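Local coordinates for extracellular solute-binding protein, family 5 (Chelativorans sp., PDB 6WM6) that binds EDTA and related aminopolycarboxylates in the periplasm, probably delivering them to an ABC transporter for uptake, at residues Ser83-Gln88 with Leu93-Asp98; Val87-Thr92 with Pro552-Ala557; Gln262-Leu267 with Val285-Gly290; Pro349-Gly352 with Leu357-Gln360; Asp365-Arg370 with Ala523-Tyr528. All coordinates share one frame; numbering follows the deposited sequence.

The five contacts differ in chemistry as they differ in place. Contacts 3 and 5 are buried, while 1, 2 and 4 are partly buried. Contact 1, a hairpin, is held by backbone hydrogen bonds; contact 2 shares Val87 and Gln88 with it and sets the hairpin's turn against a loop near the C-terminal end by packing alone. Contacts 4 and 5, with centres about 10 Å apart, join in a second cluster: Gly352 O lies 2.9 Å from Arg367 N, a probable hydrogen bond. Contact 4 is apolar, whereas contact 5 buries an arginine. Phe91 packs on Gln360, bringing contacts 2 and 4 together. Contact 3, a sparse helix pair, touches none of the others.

Contact 1: Ser83-Gln88 with Leu93-Asp98; sequences SAFMVQ and LKMNTD. With EDO (1,2-ethanediol), chain F; EDO (1,2-ethanediol), chain K.
Phe85 and Met95 face each other as a non-hydrogen-bonded pair in a two-stranded antiparallel beta hairpin, strand 85-87 running back along strand 93-95. Backbone bonds carry the pairing. Met86 and Lys94 form the hydrogen-bonded pair, with Met86 N reaching Lys94 O at 3.0 Å and Lys94 N reaching Met86 O at 2.9 Å. Beyond the strands, Asn96 N continues the pattern by donating to Ala84 O.

Apolar packing fills the face that carries Phe85, Val87, Leu93 and Met95. Phe85 CE2 touches Met95 CB at 3.7 Å, and Met95 CG stands over one ring face, displaced toward the rim; the sulfur lies farther out, in an oblique Met-aromatic contact. Long, flexible methionine suits this flank because it can follow the ring and still reach Leu100 and Ala103 of the next strand. Leu93 turns CD2 onto Val87 CG2, 3.7 Å away. On the other face the aliphatic part of Lys94 lies across the Gln88 amide, and its ammonium group continues past the amide.

Side-chain amides add polar grips. Gln88, bent at chi2 (-63°), folds back so that NE2 bonds to Met86 O from the face opposite Lys94 N; one oxygen thus serves two donors. Asn96, with CG anti to the backbone N, sends ND2 to Ser83 O at 2.9 Å, a bond lying in the carbonyl plane and close to the amide's own plane.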
# COMPACT_ATOMS: atom_id res chain seq x y z
N SER A 83 -14.95 3.52 -8.89
CA SER A 83 -14.38 2.23 -8.51
C SER A 83 -15.51 1.21 -8.38
O SER A 83 -16.56 1.51 -7.82
CB SER A 83 -13.66 2.31 -7.14
OG SER A 83 -12.66 3.32 -7.13
N ALA A 84 -15.28 -0.04 -8.84
CA ALA A 84 -16.28 -1.08 -8.64
C ALA A 84 -16.44 -1.42 -7.17
O ALA A 84 -17.57 -1.52 -6.67
CB ALA A 84 -15.93 -2.32 -9.47
N PHE A 85 -15.32 -1.64 -6.46
CA PHE A 85 -15.29 -1.88 -5.03
C PHE A 85 -14.27 -0.94 -4.42
O PHE A 85 -13.35 -0.47 -5.10
CB PHE A 85 -14.86 -3.32 -4.68
CG PHE A 85 -15.85 -4.38 -5.11
CD1 PHE A 85 -15.96 -4.78 -6.43
CD2 PHE A 85 -16.66 -4.99 -4.16
CE1 PHE A 85 -16.88 -5.76 -6.82
CE2 PHE A 85 -17.58 -5.97 -4.55
CZ PHE A 85 -17.70 -6.34 -5.87
N MET A 86 -14.42 -0.67 -3.12
CA MET A 86 -13.51 0.21 -2.39
C MET A 86 -13.12 -0.41 -1.07
O MET A 86 -13.96 -0.98 -0.35
CB MET A 86 -14.17 1.56 -2.17
CG MET A 86 -13.31 2.59 -1.45
SD MET A 86 -11.67 2.82 -2.18
CE MET A 86 -12.10 3.02 -3.92
N VAL A 87 -11.84 -0.30 -0.75
CA VAL A 87 -11.33 -0.81 0.53
C VAL A 87 -11.74 0.11 1.66
O VAL A 87 -11.57 1.34 1.57
CB VAL A 87 -9.80 -0.95 0.48
CG1 VAL A 87 -9.31 -1.66 1.74
CG2 VAL A 87 -9.34 -1.72 -0.77
N GLN A 88 -12.29 -0.47 2.70
CA GLN A 88 -12.85 0.22 3.85
C GLN A 88 -11.90 0.16 5.04
O GLN A 88 -10.94 -0.62 5.05
CB GLN A 88 -14.17 -0.45 4.27
CG GLN A 88 -15.19 -0.58 3.15
CD GLN A 88 -15.64 0.75 2.64
OE1 GLN A 88 -16.28 1.53 3.39
NE2 GLN A 88 -15.30 1.08 1.41
N LEU A 93 -13.69 -5.13 1.40
CA LEU A 93 -14.09 -4.51 0.14
C LEU A 93 -15.59 -4.29 0.14
O LEU A 93 -16.36 -5.22 0.43
CB LEU A 93 -13.71 -5.42 -1.03
CG LEU A 93 -12.25 -5.44 -1.40
CD1 LEU A 93 -11.93 -6.57 -2.38
CD2 LEU A 93 -11.81 -4.12 -1.99
N LYS A 94 -16.01 -3.08 -0.16
CA LYS A 94 -17.42 -2.72 -0.24
C LYS A 94 -17.76 -2.37 -1.67
O LYS A 94 -17.14 -1.48 -2.28
CB LYS A 94 -17.74 -1.54 0.67
CG LYS A 94 -19.20 -1.14 0.67
CD LYS A 94 -19.42 0.17 1.44
CE LYS A 94 -20.88 0.60 1.40
NZ LYS A 94 -21.17 1.58 2.49
N MET A 95 -18.77 -3.03 -2.22
CA MET A 95 -19.23 -2.69 -3.56
C MET A 95 -19.74 -1.26 -3.58
O MET A 95 -20.46 -0.83 -2.67
CB MET A 95 -20.37 -3.63 -3.96
CG MET A 95 -20.70 -3.51 -5.42
SD MET A 95 -22.16 -4.45 -5.96
CE MET A 95 -23.43 -3.37 -5.33
N ASN A 96 -19.39 -0.53 -4.63
CA ASN A 96 -19.79 0.85 -4.82
C ASN A 96 -21.21 0.89 -5.36
O ASN A 96 -21.44 0.69 -6.56
CB ASN A 96 -18.81 1.52 -5.78
CG ASN A 96 -19.20 2.92 -6.15
OD1 ASN A 96 -20.19 3.45 -5.66
ND2 ASN A 96 -18.40 3.54 -6.96
N THR A 97 -22.17 1.17 -4.49
CA THR A 97 -23.58 1.20 -4.87
C THR A 97 -23.98 2.49 -5.56
O THR A 97 -25.12 2.60 -6.03
CB THR A 97 -24.47 0.96 -3.65
OG1 THR A 97 -24.10 1.82 -2.59
CG2 THR A 97 -24.34 -0.48 -3.18
N ASP A 98 -23.10 3.49 -5.60
CA ASP A 98 -23.35 4.65 -6.46
C ASP A 98 -23.16 4.29 -7.92
O ASP A 98 -23.92 4.72 -8.79
CB ASP A 98 -22.45 5.81 -6.06
CG ASP A 98 -22.79 6.38 -4.68
OD1 ASP A 98 -23.97 6.33 -4.30
OD2 ASP A 98 -21.86 6.92 -4.04
C1 EDO F . -21.09 4.75 -1.27
O1 EDO F . -20.78 4.25 0.04
C2 EDO F . -20.83 3.69 -2.33
O2 EDO F . -20.89 2.39 -1.74
C1 EDO K . -25.63 0.39 0.30
O1 EDO K . -24.41 1.15 0.14
C2 EDO K . -26.83 1.23 -0.13
O2 EDO K . -26.97 2.37 0.73

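Contact 2: Val87-Thr92 with Pro552-Ala557; sequences VQPDFT and PAYNTA. With EDO (1,2-ethanediol), chain G.
Tyr554 meets Pro89 and Gln88 through the CE2 to OH part of its ring, and no hydrogen bond crosses between the two segments. Pro89 lies across the phenol end, roughly perpendicular to it: its CG comes 3.5 Å from Tyr554 OH, and its CD 3.7 Å from Tyr554 CZ. The compact pyrrolidine suits this place, offering apolar CH groups to the ring without a polar group of its own. Beside it, Gln88 OE1 approaches Tyr554 CE2 at the ring edge, 3.6 Å away and near the ring plane, with the amide turned 70° from the ring. The NE2 bond to Met86 O holds that amide and fixes where OE1 points. Val87 O completes this first shell near Tyr554 CD2.

On the hairpin side, Pro89 occupies the second position of a type I beta turn from Gln88 to Phe91, where its restricted phi is well accommodated. Phe91 N closes the turn on Gln88 O at 2.8 Å. Asp90 reinforces the turn by an Asx turn, its OD1 accepting from Thr92 N and, at 2.7 Å, from Thr92 OG1; both donors come from the same face of the carboxylate.

Asn555 CB sits over the centre of the Tyr554 ring, 3.8 Å from its plane and on the side opposite Pro89, while Arg544 NH1 hydrogen-bonds to Tyr554 OH. Asn546 ND2 binds Val87 O. Farther along the loop, a 1,2-ethanediol, probably from the crystallisation liquor, receives bonds from Thr556 N and OG1 through its O1, and Ala557 N donates to its O2 at 2.9 Å.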
# COMPACT_ATOMS: atom_id res chain seq x y z
N VAL A 87 -11.84 -0.30 -0.75
CA VAL A 87 -11.33 -0.81 0.53
C VAL A 87 -11.74 0.11 1.66
O VAL A 87 -11.57 1.34 1.57
CB VAL A 87 -9.80 -0.95 0.48
CG1 VAL A 87 -9.31 -1.66 1.74
CG2 VAL A 87 -9.34 -1.72 -0.77
N GLN A 88 -12.29 -0.47 2.70
CA GLN A 88 -12.85 0.22 3.85
C GLN A 88 -11.90 0.16 5.04
O GLN A 88 -10.94 -0.62 5.05
CB GLN A 88 -14.17 -0.45 4.27
CG GLN A 88 -15.19 -0.58 3.15
CD GLN A 88 -15.64 0.75 2.64
OE1 GLN A 88 -16.28 1.53 3.39
NE2 GLN A 88 -15.30 1.08 1.41
N PRO A 89 -12.17 0.93 6.09
CA PRO A 89 -11.20 0.99 7.20
C PRO A 89 -11.00 -0.32 7.92
O PRO A 89 -9.92 -0.50 8.51
CB PRO A 89 -11.75 2.10 8.11
CG PRO A 89 -12.42 3.04 7.14
CD PRO A 89 -13.06 2.12 6.10
N ASP A 90 -11.99 -1.21 7.91
CA ASP A 90 -11.84 -2.55 8.49
C ASP A 90 -11.17 -3.53 7.54
O ASP A 90 -11.12 -4.73 7.85
CB ASP A 90 -13.19 -3.06 8.98
CG ASP A 90 -14.23 -3.17 7.88
OD1 ASP A 90 -13.93 -2.93 6.71
OD2 ASP A 90 -15.39 -3.55 8.22
N PHE A 91 -10.64 -3.06 6.41
CA PHE A 91 -9.88 -3.83 5.42
C PHE A 91 -10.77 -4.77 4.61
O PHE A 91 -10.27 -5.70 3.97
CB PHE A 91 -8.68 -4.57 6.04
CG PHE A 91 -7.47 -4.66 5.13
CD1 PHE A 91 -7.07 -3.63 4.31
CD2 PHE A 91 -6.69 -5.79 5.16
CE1 PHE A 91 -5.91 -3.73 3.52
CE2 PHE A 91 -5.54 -5.89 4.37
CZ PHE A 91 -5.17 -4.88 3.57
N THR A 92 -12.07 -4.52 4.57
CA THR A 92 -12.99 -5.23 3.70
C THR A 92 -13.20 -4.44 2.42
O THR A 92 -12.91 -3.24 2.33
CB THR A 92 -14.34 -5.49 4.37
OG1 THR A 92 -15.02 -4.26 4.64
CG2 THR A 92 -14.17 -6.26 5.69
N PRO A 552 -7.43 7.78 3.33
CA PRO A 552 -8.55 8.58 3.84
C PRO A 552 -9.45 9.18 2.79
O PRO A 552 -10.61 9.50 3.10
CB PRO A 552 -7.88 9.68 4.69
CG PRO A 552 -6.52 9.14 5.00
CD PRO A 552 -6.12 8.20 3.88
N ALA A 553 -8.99 9.38 1.56
CA ALA A 553 -9.83 9.94 0.52
C ALA A 553 -10.77 8.93 -0.12
O ALA A 553 -11.39 9.23 -1.14
CB ALA A 553 -8.98 10.66 -0.54
N TYR A 554 -10.97 7.78 0.51
CA TYR A 554 -11.92 6.80 -0.01
C TYR A 554 -13.36 7.27 -0.02
O TYR A 554 -14.18 6.68 -0.75
CB TYR A 554 -11.83 5.48 0.78
CG TYR A 554 -12.57 5.45 2.10
CD1 TYR A 554 -12.20 6.25 3.17
CD2 TYR A 554 -13.66 4.58 2.27
CE1 TYR A 554 -12.90 6.20 4.38
CE2 TYR A 554 -14.35 4.53 3.49
CZ TYR A 554 -13.94 5.33 4.52
OH TYR A 554 -14.63 5.31 5.73
N ASN A 555 -13.71 8.30 0.76
CA ASN A 555 -15.12 8.70 0.92
C ASN A 555 -15.31 10.22 0.85
O ASN A 555 -16.10 10.79 1.60
CB ASN A 555 -15.70 8.17 2.23
CG ASN A 555 -15.15 8.88 3.42
OD1 ASN A 555 -14.01 9.34 3.39
ND2 ASN A 555 -15.94 8.98 4.49
N THR A 556 -14.61 10.90 -0.06
CA THR A 556 -14.68 12.36 -0.10
C THR A 556 -16.08 12.89 -0.38
O THR A 556 -16.37 14.03 -0.01
CB THR A 556 -13.70 13.02 -1.08
OG1 THR A 556 -14.04 12.69 -2.45
CG2 THR A 556 -12.25 12.66 -0.76
N ALA A 557 -16.96 12.10 -1.00
CA ALA A 557 -18.34 12.56 -1.17
C ALA A 557 -18.98 12.93 0.15
O ALA A 557 -19.94 13.72 0.16
CB ALA A 557 -19.19 11.50 -1.85
C1 EDO G . -14.19 8.88 -3.24
O1 EDO G . -13.42 9.96 -2.72
C2 EDO G . -15.64 9.32 -3.51
O2 EDO G . -16.38 9.55 -2.28

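Contact 3: Gln262-Leu267 with Val285-Gly290; sequences QQLTAL and VEQAAG
Two short helices, 263-268 and 282-290, meet through Leu264 on the first and Gln287 and Ala288 on the second. The touch is narrow, made almost wholly by one methyl: Leu264 CD2 rests 3.6 Å from Gln287 CG and 3.7 Å from Gln287 CB, with Gln287 CD at a similar distance. The two side chains run antiparallel, side by side, so the leucine lies alongside the methylene part of the glutamine. Both start with CG anti to the backbone N (chi1 -162° for Leu264, -170° for Gln287), which carries each out from its helix toward the other.

Glutamine suits this border because its CH2 groups can pack on a leucine while its amide remains on the exposed side. Ala288, one residue on, belongs to the buried side; its CA lies 7.6 Å from that of Leu264, and its small side chain is consistent with this close approach. The branched Leu264 also packs on the sheet below.

There Ile535 of strand 524-537 touches Leu264, Leu267 and Ala288 alike, and Ile275 of strand 274-275 also meets Leu264. No hydrogen bond links the two segments; backbone bonds such as Leu267 N to Gln263 O (3.0 Å) stay within each helix. The result is plain helix-helix packing over a beta sheet, as expected of the layered alpha/beta architecture of periplasmic binding proteins.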
# COMPACT_ATOMS: atom_id res chain seq x y z
N GLN A 262 7.36 19.73 7.62
CA GLN A 262 6.73 21.04 7.71
C GLN A 262 5.20 20.96 7.68
O GLN A 262 4.54 22.01 7.67
CB GLN A 262 7.20 21.93 6.56
CG GLN A 262 8.70 22.19 6.57
CD GLN A 262 9.17 22.94 5.35
OE1 GLN A 262 8.42 23.12 4.38
NE2 GLN A 262 10.42 23.38 5.37
N GLN A 263 4.63 19.76 7.66
CA GLN A 263 3.18 19.65 7.50
C GLN A 263 2.43 20.05 8.77
O GLN A 263 1.37 20.69 8.68
CB GLN A 263 2.81 18.25 7.02
CG GLN A 263 3.34 17.99 5.60
CD GLN A 263 2.74 16.78 4.89
OE1 GLN A 263 3.08 16.51 3.74
NE2 GLN A 263 1.88 16.04 5.57
N LEU A 264 2.96 19.73 9.95
CA LEU A 264 2.27 20.12 11.17
C LEU A 264 2.28 21.64 11.34
O LEU A 264 1.28 22.23 11.79
CB LEU A 264 2.89 19.41 12.37
CG LEU A 264 2.06 19.34 13.65
CD1 LEU A 264 0.64 18.86 13.45
CD2 LEU A 264 2.78 18.41 14.64
N THR A 265 3.37 22.30 10.95
CA THR A 265 3.40 23.75 11.00
C THR A 265 2.35 24.36 10.08
O THR A 265 1.65 25.32 10.45
CB THR A 265 4.80 24.26 10.63
OG1 THR A 265 5.74 23.82 11.63
CG2 THR A 265 4.83 25.78 10.54
N ALA A 266 2.20 23.80 8.87
CA ALA A 266 1.19 24.30 7.94
C ALA A 266 -0.22 24.13 8.50
O ALA A 266 -1.10 24.98 8.27
CB ALA A 266 1.34 23.57 6.60
N LEU A 267 -0.47 23.02 9.20
CA LEU A 267 -1.78 22.80 9.81
C LEU A 267 -2.04 23.84 10.90
O LEU A 267 -3.13 24.44 10.96
CB LEU A 267 -1.85 21.37 10.36
CG LEU A 267 -3.13 20.97 11.04
CD1 LEU A 267 -4.31 20.89 10.11
CD2 LEU A 267 -2.92 19.59 11.73
N VAL A 285 3.41 13.11 17.64
CA VAL A 285 2.17 12.84 18.35
C VAL A 285 1.99 13.81 19.51
O VAL A 285 0.89 14.34 19.74
CB VAL A 285 2.15 11.38 18.85
CG1 VAL A 285 0.93 11.13 19.72
CG2 VAL A 285 2.18 10.43 17.66
N GLU A 286 3.06 14.05 20.27
CA GLU A 286 2.95 14.95 21.41
C GLU A 286 2.64 16.36 20.95
O GLU A 286 1.81 17.05 21.56
CB GLU A 286 4.25 14.90 22.22
CG GLU A 286 4.45 13.59 22.97
CD GLU A 286 5.82 13.48 23.62
OE1 GLU A 286 6.69 14.33 23.34
OE2 GLU A 286 6.02 12.54 24.42
N GLN A 287 3.25 16.79 19.85
CA GLN A 287 2.96 18.12 19.33
C GLN A 287 1.51 18.24 18.89
O GLN A 287 0.83 19.22 19.21
CB GLN A 287 3.91 18.43 18.17
CG GLN A 287 3.85 19.87 17.71
CD GLN A 287 5.07 20.28 16.92
OE1 GLN A 287 6.01 19.50 16.75
NE2 GLN A 287 5.06 21.52 16.44
N ALA A 288 1.01 17.25 18.15
CA ALA A 288 -0.38 17.30 17.71
C ALA A 288 -1.34 17.31 18.89
O ALA A 288 -2.33 18.06 18.89
CB ALA A 288 -0.67 16.09 16.82
N ALA A 289 -1.07 16.48 19.91
CA ALA A 289 -1.91 16.49 21.10
C ALA A 289 -1.92 17.85 21.79
O ALA A 289 -2.95 18.25 22.33
CB ALA A 289 -1.42 15.42 22.07
N GLY A 290 -0.82 18.57 21.75
CA GLY A 290 -0.75 19.89 22.34
C GLY A 290 -1.52 20.96 21.60
O GLY A 290 -1.72 22.05 22.16

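Contact 4: Pro349-Gly352 with Leu357-Gln360; sequences PHMG and LPNQ. With EDO (1,2-ethanediol), chain E.
Pro358 and Met351 are the main partners here, with Leu357 third. The ring of Pro358 points its CG at the backbone of the facing segment, 3.4 Å from His350 O, and also lies 4.2 Å from Pro349 CB. Its CD meets Met351 CG at the same separation, the two side chains crossing at about a right angle. A proline works well here: the ring is a rigid apolar block, and its restricted phi (-59°) fits the second position of the type I beta turn formed by Leu357 to Gln360.

Met351 reaches farther. With CG anti to the backbone N (chi1 -176°) and the chain extended beyond it, the sulfur travels past the proline to Leu357, where Met351 SD lies 3.9 Å from Leu357 CD2. The unbranched methionine can thus reach across from one segment to the other and enter the buried side, where Trp306 touches both it and Leu357.

Leu357 offers only one of its branches to Met351; the other, CD1, packs on a 1,2-ethanediol, probably from the crystallisation liquor, and on Phe91. The turn itself is held twice over. Gln360 N bonds to Leu357 O, and Gln360 OE1 accepts from Leu357 N at 2.9 Å, in the carbonyl plane and on a lone pair. Gln463 NE2 is a second donor to that oxygen, so the glutamine ties the turn to a neighbouring loop. What results is a type I turn with proline at its second position, packed against an extended segment in the long connection between helices 333-340 and 366-369.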
# COMPACT_ATOMS: atom_id res chain seq x y z
N PRO A 349 1.44 -4.49 17.78
CA PRO A 349 1.74 -5.90 17.53
C PRO A 349 3.04 -6.12 16.77
O PRO A 349 3.36 -5.40 15.81
CB PRO A 349 0.54 -6.36 16.68
CG PRO A 349 0.08 -5.13 15.98
CD PRO A 349 0.33 -3.98 16.94
N HIS A 350 3.78 -7.13 17.19
CA HIS A 350 4.81 -7.71 16.34
C HIS A 350 4.16 -8.27 15.07
O HIS A 350 3.00 -8.72 15.08
CB HIS A 350 5.48 -8.88 17.05
CG HIS A 350 6.38 -8.50 18.17
ND1 HIS A 350 7.58 -7.85 17.98
CD2 HIS A 350 6.26 -8.71 19.51
CE1 HIS A 350 8.16 -7.66 19.16
NE2 HIS A 350 7.38 -8.16 20.11
N MET A 351 4.91 -8.29 13.98
CA MET A 351 4.51 -9.00 12.78
C MET A 351 5.52 -10.10 12.51
O MET A 351 6.69 -9.82 12.21
CB MET A 351 4.38 -8.07 11.59
CG MET A 351 3.86 -8.80 10.36
SD MET A 351 3.38 -7.59 9.11
CE MET A 351 3.29 -8.66 7.66
N GLY A 352 5.09 -11.35 12.65
CA GLY A 352 5.97 -12.48 12.50
C GLY A 352 5.70 -13.34 11.28
O GLY A 352 6.07 -14.50 11.23
N LEU A 357 -0.78 -9.81 7.66
CA LEU A 357 -0.77 -8.91 8.80
C LEU A 357 -1.33 -9.64 10.02
O LEU A 357 -2.05 -10.64 9.88
CB LEU A 357 -1.63 -7.69 8.51
CG LEU A 357 -1.18 -6.79 7.35
CD1 LEU A 357 -2.29 -5.76 7.06
CD2 LEU A 357 0.12 -6.09 7.63
N PRO A 358 -1.06 -9.14 11.23
CA PRO A 358 -1.52 -9.84 12.44
C PRO A 358 -3.02 -10.04 12.51
O PRO A 358 -3.46 -10.97 13.21
CB PRO A 358 -1.00 -8.94 13.57
CG PRO A 358 0.27 -8.37 13.00
CD PRO A 358 -0.07 -8.08 11.54
N ASN A 359 -3.81 -9.23 11.83
CA ASN A 359 -5.26 -9.37 11.86
C ASN A 359 -5.85 -10.18 10.71
O ASN A 359 -7.07 -10.35 10.65
CB ASN A 359 -5.94 -8.00 11.91
CG ASN A 359 -5.70 -7.18 10.68
OD1 ASN A 359 -4.56 -7.01 10.26
ND2 ASN A 359 -6.77 -6.64 10.10
N GLN A 360 -5.03 -10.66 9.78
CA GLN A 360 -5.53 -11.41 8.63
C GLN A 360 -5.57 -12.90 8.91
O GLN A 360 -4.71 -13.46 9.59
CB GLN A 360 -4.69 -11.13 7.41
CG GLN A 360 -4.91 -9.74 6.82
CD GLN A 360 -4.06 -9.49 5.61
OE1 GLN A 360 -2.82 -9.56 5.67
NE2 GLN A 360 -4.69 -9.16 4.49
C1 EDO E . -5.26 -4.01 8.02
O1 EDO E . -6.20 -3.68 9.04
C2 EDO E . -4.42 -2.77 7.73
O2 EDO E . -5.32 -1.65 7.83

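Contact 5: Asp365-Arg370 with Ala523-Tyr528; sequences DRRGAR and ALFPIY
Phe525 begins the contact, on strand 524-537 of the mixed sheet, where a short, loosely formed helix near residues 366-369 lays Arg367 across it. Its ring meets the aliphatic part of that arginine obliquely, CE1 standing 3.6 Å from Arg367 CD, and the guanidinium is turned only 20° from the ring plane. An aromatic ring is apt here, giving apolar ring carbons to the methylenes of a buried arginine.

Pro526 follows, and supplies both packing and an acceptor. Pro526 CG and CD each lie 4.1 Å from Arg367 CD, while the Pro526 carbonyl oxygen takes a hydrogen bond from Arg367 NH1 at 2.8 Å, with the partner 15° out of the guanidinium plane. The arginine chain runs out extended and then bends at chi3 (77°), which swings the guanidinium to that oxygen. Arginine suits the place because its NH1 carries two N-H bonds, one used on Pro526 O and the other on a water.

Ile527 turns CB away from the arginine, and its side chain touches Leu336, leaving its backbone O as the next partner. The water bridges here, accepting from Arg367 NH1 and donating to Ile527 O; Met351 N of the adjoining loop also hydrogen-bonds to this oxygen.

The helix that presents Arg367 is started by Asp365 at its N-cap. Arg366 and Arg370 of this helical turn form salt bridges to helix 504-521. In the capping bond Gly368 N meets Asp365 OD1 at 2.8 Å, from above the carboxylate plane.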
# COMPACT_ATOMS: atom_id res chain seq x y z
N ASP A 365 3.00 -16.38 14.13
CA ASP A 365 4.37 -15.91 14.37
C ASP A 365 5.36 -16.98 13.90
O ASP A 365 6.00 -17.70 14.67
CB ASP A 365 4.60 -15.52 15.82
CG ASP A 365 5.98 -14.93 16.04
OD1 ASP A 365 6.66 -14.67 15.02
OD2 ASP A 365 6.37 -14.72 17.20
N ARG A 366 5.49 -17.08 12.58
CA ARG A 366 6.42 -18.00 11.95
C ARG A 366 7.87 -17.55 12.12
O ARG A 366 8.78 -18.39 12.13
CB ARG A 366 6.02 -18.15 10.48
CG ARG A 366 4.64 -18.79 10.38
CD ARG A 366 4.07 -19.00 8.95
NE ARG A 366 2.78 -19.68 9.11
CZ ARG A 366 1.58 -19.11 8.97
NH1 ARG A 366 1.46 -17.88 8.53
NH2 ARG A 366 0.50 -19.81 9.26
N ARG A 367 8.08 -16.26 12.30
CA ARG A 367 9.39 -15.70 12.64
C ARG A 367 9.90 -16.26 13.96
O ARG A 367 10.98 -16.87 14.03
CB ARG A 367 9.21 -14.17 12.71
CG ARG A 367 10.45 -13.35 13.03
CD ARG A 367 10.07 -11.88 13.21
NE ARG A 367 9.44 -11.62 14.50
CZ ARG A 367 9.19 -10.42 14.98
NH1 ARG A 367 9.46 -9.34 14.27
NH2 ARG A 367 8.67 -10.28 16.20
N GLY A 368 9.12 -16.09 15.02
CA GLY A 368 9.53 -16.56 16.33
C GLY A 368 9.59 -18.07 16.43
O GLY A 368 10.41 -18.60 17.18
N ALA A 369 8.75 -18.77 15.68
CA ALA A 369 8.78 -20.22 15.68
C ALA A 369 10.15 -20.75 15.26
O ALA A 369 10.53 -21.86 15.62
CB ALA A 369 7.71 -20.78 14.75
N ARG A 370 10.90 -19.98 14.49
CA ARG A 370 12.22 -20.36 13.99
C ARG A 370 13.34 -19.76 14.81
O ARG A 370 14.51 -19.95 14.45
CB ARG A 370 12.33 -19.92 12.53
CG ARG A 370 11.50 -20.83 11.62
CD ARG A 370 11.10 -20.18 10.29
NE ARG A 370 10.36 -21.17 9.52
CZ ARG A 370 9.09 -21.52 9.76
NH1 ARG A 370 8.38 -20.87 10.67
NH2 ARG A 370 8.55 -22.50 9.06
N ALA A 523 15.35 -14.78 4.03
CA ALA A 523 15.71 -13.62 3.23
C ALA A 523 14.85 -12.40 3.51
O ALA A 523 15.12 -11.31 2.97
CB ALA A 523 15.69 -13.96 1.73
N LEU A 524 13.83 -12.53 4.34
CA LEU A 524 12.91 -11.41 4.63
C LEU A 524 12.44 -11.54 6.07
O LEU A 524 11.81 -12.55 6.45
CB LEU A 524 11.75 -11.40 3.64
CG LEU A 524 10.80 -10.21 3.73
CD1 LEU A 524 11.52 -8.92 3.45
CD2 LEU A 524 9.66 -10.42 2.73
N PHE A 525 12.77 -10.54 6.88
CA PHE A 525 12.47 -10.52 8.31
C PHE A 525 11.41 -9.46 8.59
O PHE A 525 11.70 -8.27 8.46
CB PHE A 525 13.77 -10.19 9.06
CG PHE A 525 13.64 -10.08 10.56
CD1 PHE A 525 13.59 -11.21 11.36
CD2 PHE A 525 13.65 -8.84 11.18
CE1 PHE A 525 13.53 -11.10 12.74
CE2 PHE A 525 13.56 -8.73 12.56
CZ PHE A 525 13.51 -9.87 13.35
N PRO A 526 10.19 -9.86 8.91
CA PRO A 526 9.15 -8.87 9.22
C PRO A 526 9.36 -8.29 10.60
O PRO A 526 9.83 -8.98 11.51
CB PRO A 526 7.86 -9.70 9.16
CG PRO A 526 8.29 -11.10 9.63
CD PRO A 526 9.74 -11.25 9.16
N ILE A 527 8.98 -7.02 10.76
CA ILE A 527 9.21 -6.29 12.01
C ILE A 527 7.86 -5.91 12.64
O ILE A 527 7.37 -6.60 13.54
CB ILE A 527 10.17 -5.12 11.78
CG1 ILE A 527 11.52 -5.63 11.25
CG2 ILE A 527 10.39 -4.34 13.07
CD1 ILE A 527 12.48 -4.56 10.75
N TYR A 528 7.23 -4.84 12.19
CA TYR A 528 5.91 -4.44 12.68
C TYR A 528 5.34 -3.41 11.73
O TYR A 528 6.05 -2.81 10.91
CB TYR A 528 5.95 -3.94 14.13
CG TYR A 528 6.78 -2.72 14.40
CD1 TYR A 528 6.41 -1.47 13.91
CD2 TYR A 528 7.95 -2.78 15.19
CE1 TYR A 528 7.15 -0.32 14.17
CE2 TYR A 528 8.69 -1.64 15.43
CZ TYR A 528 8.29 -0.43 14.93
OH TYR A 528 9.01 0.74 15.16
O HOH W 1 8.99 -6.88 15.75